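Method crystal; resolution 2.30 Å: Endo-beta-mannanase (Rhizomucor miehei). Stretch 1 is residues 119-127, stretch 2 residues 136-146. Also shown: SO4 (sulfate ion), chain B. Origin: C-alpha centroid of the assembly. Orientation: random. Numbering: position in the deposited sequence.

Stretch 1 119-127: YYVKNFGGT
Stretch 2, residues 136-146: TEMIDSFKEYI

Two helical segments of the Rhizomucor miehei endo-beta-mannanase pack through side chains set against both side chains and backbone, with no hydrogen bond between them among the modelled atoms. The helix at 119-124 enters from earlier in the chain; helix 136-146 runs on beyond the stretch. Their N-to-C directions differ by 128°, their axes approach to 10.3 Å, and the register is set by Tyr120 and Met138, whose CA atoms lie 6.5 Å apart. Together the two sides bury 434 Å².

Within each helix, regular bonds include Phe124 N to Tyr120 O (3.0 Å), Phe142 N to Met138 O (3.1 Å) and Ile146 N to Phe142 O (2.9 Å). The first helix closes in a Schellman motif: Gly125 takes phi/psi 105/5, and a weak bond joins Gly126 N to Val121 O (2.8 Å). At Gly125 a CB would jam against the preceding carbonyl oxygen, so glycine suits the turn. Gly126 (-74/159) suits its place for another reason: an ideal CB there would lie 2.5 Å from Met138 CE, a clash.

Met138 is the hub of the apolar packing. Its CA-to-CB bond points sideways, but the extended m, t, t chain (-77°, 174°, -160°) brings its end nearer the first stretch. CE reaches Val121 CA at 3.5 Å, Gly126 N at 3.6 Å, Phe124 CB at 3.7 Å and Tyr120 O at 4.1 Å; this slim, unbranched side chain thus fits against backbone and side chains alike. Val121 (t) adds CG2 to Met138 SD at 4.0 Å.

Two aromatic rings complete the contact, both on CA-to-CB bonds pointing toward the second helix. Phe124 (chi1 -88°, chi2 -76°) has Met138 CA and Glu137 O over one ring face. Its CE2 lies 3.6 Å from Ser141 CB, and its CD1 lies 3.5 Å from CD of Glu137 (t, t), whose carboxylate oxygens are not modelled. Buried Tyr120 (chi1 -71°, chi2 -98°) spans more than one turn: CE1 is 3.9 Å from Ser141 OG and 4.3 Å from Phe142 CB, while OH is 3.7 Å from Phe142 CD1 and 4.3 Å from Tyr145 CD2. Ser141 (t) is small enough to let both rings close in. Phe142 and Tyr145 adopt t. The Tyr120 hydroxyl is hydrogen-bonded elsewhere in the structure, which satisfies its polarity in this buried site.

Outside the interface, Tyr119 (t) donates a hydrogen bond from OH to sulfate O4 (2.8 Å). The CA-to-CB bonds of Lys122 and buried Ile139 (m, t) point away from the opposing stretch.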

# COMPACT_ATOMS: atom_id res chain seq x y z
N TYR A 119 12.46 -1.49 13.12
CA TYR A 119 13.84 -1.86 12.84
C TYR A 119 14.76 -0.63 12.88
O TYR A 119 15.86 -0.68 13.44
CB TYR A 119 13.96 -2.55 11.48
CG TYR A 119 15.26 -3.29 11.27
CD1 TYR A 119 15.34 -4.68 11.43
CD2 TYR A 119 16.43 -2.61 10.91
CE1 TYR A 119 16.54 -5.35 11.24
CE2 TYR A 119 17.63 -3.28 10.72
CZ TYR A 119 17.67 -4.64 10.88
OH TYR A 119 18.86 -5.30 10.69
N TYR A 120 14.29 0.46 12.28
CA TYR A 120 14.97 1.75 12.32
C TYR A 120 15.13 2.22 13.76
O TYR A 120 16.22 2.62 14.18
CB TYR A 120 14.17 2.80 11.56
CG TYR A 120 14.12 2.68 10.05
CD1 TYR A 120 14.97 3.45 9.24
CD2 TYR A 120 13.18 1.86 9.42
CE1 TYR A 120 14.90 3.37 7.86
CE2 TYR A 120 13.10 1.78 8.04
CZ TYR A 120 13.96 2.53 7.26
OH TYR A 120 13.88 2.45 5.89
N VAL A 121 14.04 2.17 14.52
CA VAL A 121 13.99 2.70 15.88
C VAL A 121 14.92 1.94 16.84
O VAL A 121 15.63 2.56 17.63
CB VAL A 121 12.54 2.73 16.43
CG1 VAL A 121 12.50 3.38 17.80
CG2 VAL A 121 11.63 3.47 15.47
N LYS A 122 14.90 0.61 16.75
CA LYS A 122 15.75 -0.25 17.57
C LYS A 122 17.22 0.06 17.33
O LYS A 122 17.96 0.38 18.27
CB LYS A 122 15.46 -1.72 17.26
CG LYS A 122 16.37 -2.72 17.96
CD LYS A 122 16.09 -4.16 17.53
CE LYS A 122 16.15 -4.33 16.02
NZ LYS A 122 16.94 -5.53 15.60
N ASN A 123 17.63 -0.01 16.06
CA ASN A 123 19.04 0.11 15.68
C ASN A 123 19.64 1.52 15.74
O ASN A 123 20.86 1.67 15.83
CB ASN A 123 19.27 -0.55 14.31
CG ASN A 123 19.03 -2.05 14.34
OD1 ASN A 123 18.02 -2.53 13.83
ND2 ASN A 123 19.94 -2.79 14.95
N PHE A 124 18.79 2.55 15.69
CA PHE A 124 19.27 3.93 15.87
C PHE A 124 19.32 4.41 17.33
O PHE A 124 19.92 5.44 17.64
CB PHE A 124 18.49 4.91 14.99
CG PHE A 124 19.05 5.07 13.61
CD1 PHE A 124 20.20 5.84 13.39
CD2 PHE A 124 18.45 4.45 12.52
CE1 PHE A 124 20.73 5.98 12.12
CE2 PHE A 124 18.98 4.59 11.24
CZ PHE A 124 20.12 5.35 11.04
N GLY A 125 18.70 3.64 18.23
CA GLY A 125 18.74 3.93 19.66
C GLY A 125 17.45 4.51 20.21
O GLY A 125 17.39 4.89 21.38
N GLY A 126 16.42 4.59 19.38
CA GLY A 126 15.12 5.11 19.82
C GLY A 126 14.38 4.12 20.69
O GLY A 126 14.68 2.92 20.66
N THR A 127 13.44 4.62 21.48
CA THR A 127 12.64 3.77 22.38
C THR A 127 11.14 3.81 22.07
O THR A 127 10.39 2.92 22.47
CB THR A 127 12.89 4.11 23.87
OG1 THR A 127 13.15 5.52 24.02
CG2 THR A 127 14.09 3.33 24.42
N THR A 136 15.53 13.18 13.39
CA THR A 136 16.21 13.60 12.15
C THR A 136 17.15 12.52 11.58
O THR A 136 17.19 12.30 10.36
CB THR A 136 16.96 14.94 12.32
OG1 THR A 136 16.05 15.94 12.80
CG2 THR A 136 17.54 15.43 10.99
N GLU A 137 17.89 11.86 12.47
CA GLU A 137 18.79 10.76 12.10
C GLU A 137 18.02 9.59 11.44
O GLU A 137 18.42 9.10 10.39
CB GLU A 137 19.59 10.28 13.32
CG GLU A 137 20.94 9.66 13.01
CD GLU A 137 21.53 8.93 14.19
N MET A 138 16.92 9.17 12.06
CA MET A 138 16.05 8.10 11.52
C MET A 138 15.42 8.48 10.17
O MET A 138 15.39 7.65 9.24
CB MET A 138 14.96 7.70 12.52
CG MET A 138 15.44 6.80 13.66
SD MET A 138 14.18 6.47 14.92
CE MET A 138 15.17 5.95 16.31
N ILE A 139 14.91 9.70 10.07
CA ILE A 139 14.31 10.25 8.84
C ILE A 139 15.32 10.29 7.68
O ILE A 139 14.96 10.04 6.53
CB ILE A 139 13.72 11.67 9.08
CG1 ILE A 139 12.61 11.63 10.14
CG2 ILE A 139 13.22 12.30 7.78
CD1 ILE A 139 12.18 12.99 10.67
N ASP A 140 16.58 10.61 7.99
CA ASP A 140 17.64 10.68 6.97
C ASP A 140 18.01 9.32 6.40
O ASP A 140 18.45 9.21 5.24
CB ASP A 140 18.87 11.40 7.52
CG ASP A 140 18.68 12.90 7.58
OD1 ASP A 140 17.79 13.42 6.87
OD2 ASP A 140 19.43 13.56 8.33
N SER A 141 17.82 8.28 7.21
CA SER A 141 18.03 6.90 6.80
C SER A 141 16.88 6.42 5.92
O SER A 141 17.09 5.65 4.97
CB SER A 141 18.19 6.00 8.02
OG SER A 141 18.57 4.69 7.65
N PHE A 142 15.66 6.87 6.23
CA PHE A 142 14.51 6.57 5.38
C PHE A 142 14.67 7.29 4.05
O PHE A 142 14.43 6.71 2.99
CB PHE A 142 13.18 6.92 6.08
CG PHE A 142 11.95 6.41 5.35
CD1 PHE A 142 12.00 5.27 4.53
CD2 PHE A 142 10.72 7.06 5.51
CE1 PHE A 142 10.86 4.82 3.87
CE2 PHE A 142 9.58 6.60 4.85
CZ PHE A 142 9.65 5.48 4.03
N LYS A 143 15.11 8.55 4.11
CA LYS A 143 15.35 9.34 2.91
C LYS A 143 16.38 8.70 1.98
O LYS A 143 16.09 8.43 0.81
CB LYS A 143 15.76 10.76 3.27
CG LYS A 143 14.59 11.66 3.64
CD LYS A 143 15.10 13.03 4.08
CE LYS A 143 13.94 13.97 4.37
NZ LYS A 143 14.42 15.30 4.82
N GLU A 144 17.57 8.43 2.51
CA GLU A 144 18.63 7.81 1.70
C GLU A 144 18.17 6.49 1.06
O GLU A 144 18.59 6.16 -0.05
CB GLU A 144 19.94 7.66 2.49
CG GLU A 144 19.94 6.63 3.61
CD GLU A 144 21.27 6.51 4.35
OE1 GLU A 144 21.32 5.78 5.38
OE2 GLU A 144 22.27 7.14 3.91
N TYR A 145 17.29 5.75 1.74
CA TYR A 145 16.71 4.53 1.19
C TYR A 145 15.79 4.85 0.02
O TYR A 145 15.89 4.23 -1.05
CB TYR A 145 15.96 3.73 2.26
CG TYR A 145 15.31 2.46 1.74
CD1 TYR A 145 16.08 1.35 1.39
CD2 TYR A 145 13.93 2.37 1.59
CE1 TYR A 145 15.50 0.18 0.92
CE2 TYR A 145 13.33 1.20 1.12
CZ TYR A 145 14.12 0.11 0.78
OH TYR A 145 13.54 -1.05 0.31
N ILE A 146 14.91 5.84 0.23
CA ILE A 146 13.98 6.30 -0.80
C ILE A 146 14.75 6.74 -2.04
O ILE A 146 14.46 6.29 -3.14
CB ILE A 146 13.06 7.42 -0.26
CG1 ILE A 146 11.96 6.82 0.61
CG2 ILE A 146 12.44 8.24 -1.39
CD1 ILE A 146 11.24 7.83 1.48
S SO4 B . 18.80 -8.51 12.27
O1 SO4 B . 18.97 -7.35 13.17
O2 SO4 B . 19.66 -9.63 12.72
O3 SO4 B . 17.39 -8.95 12.29
O4 SO4 B . 19.19 -8.10 10.90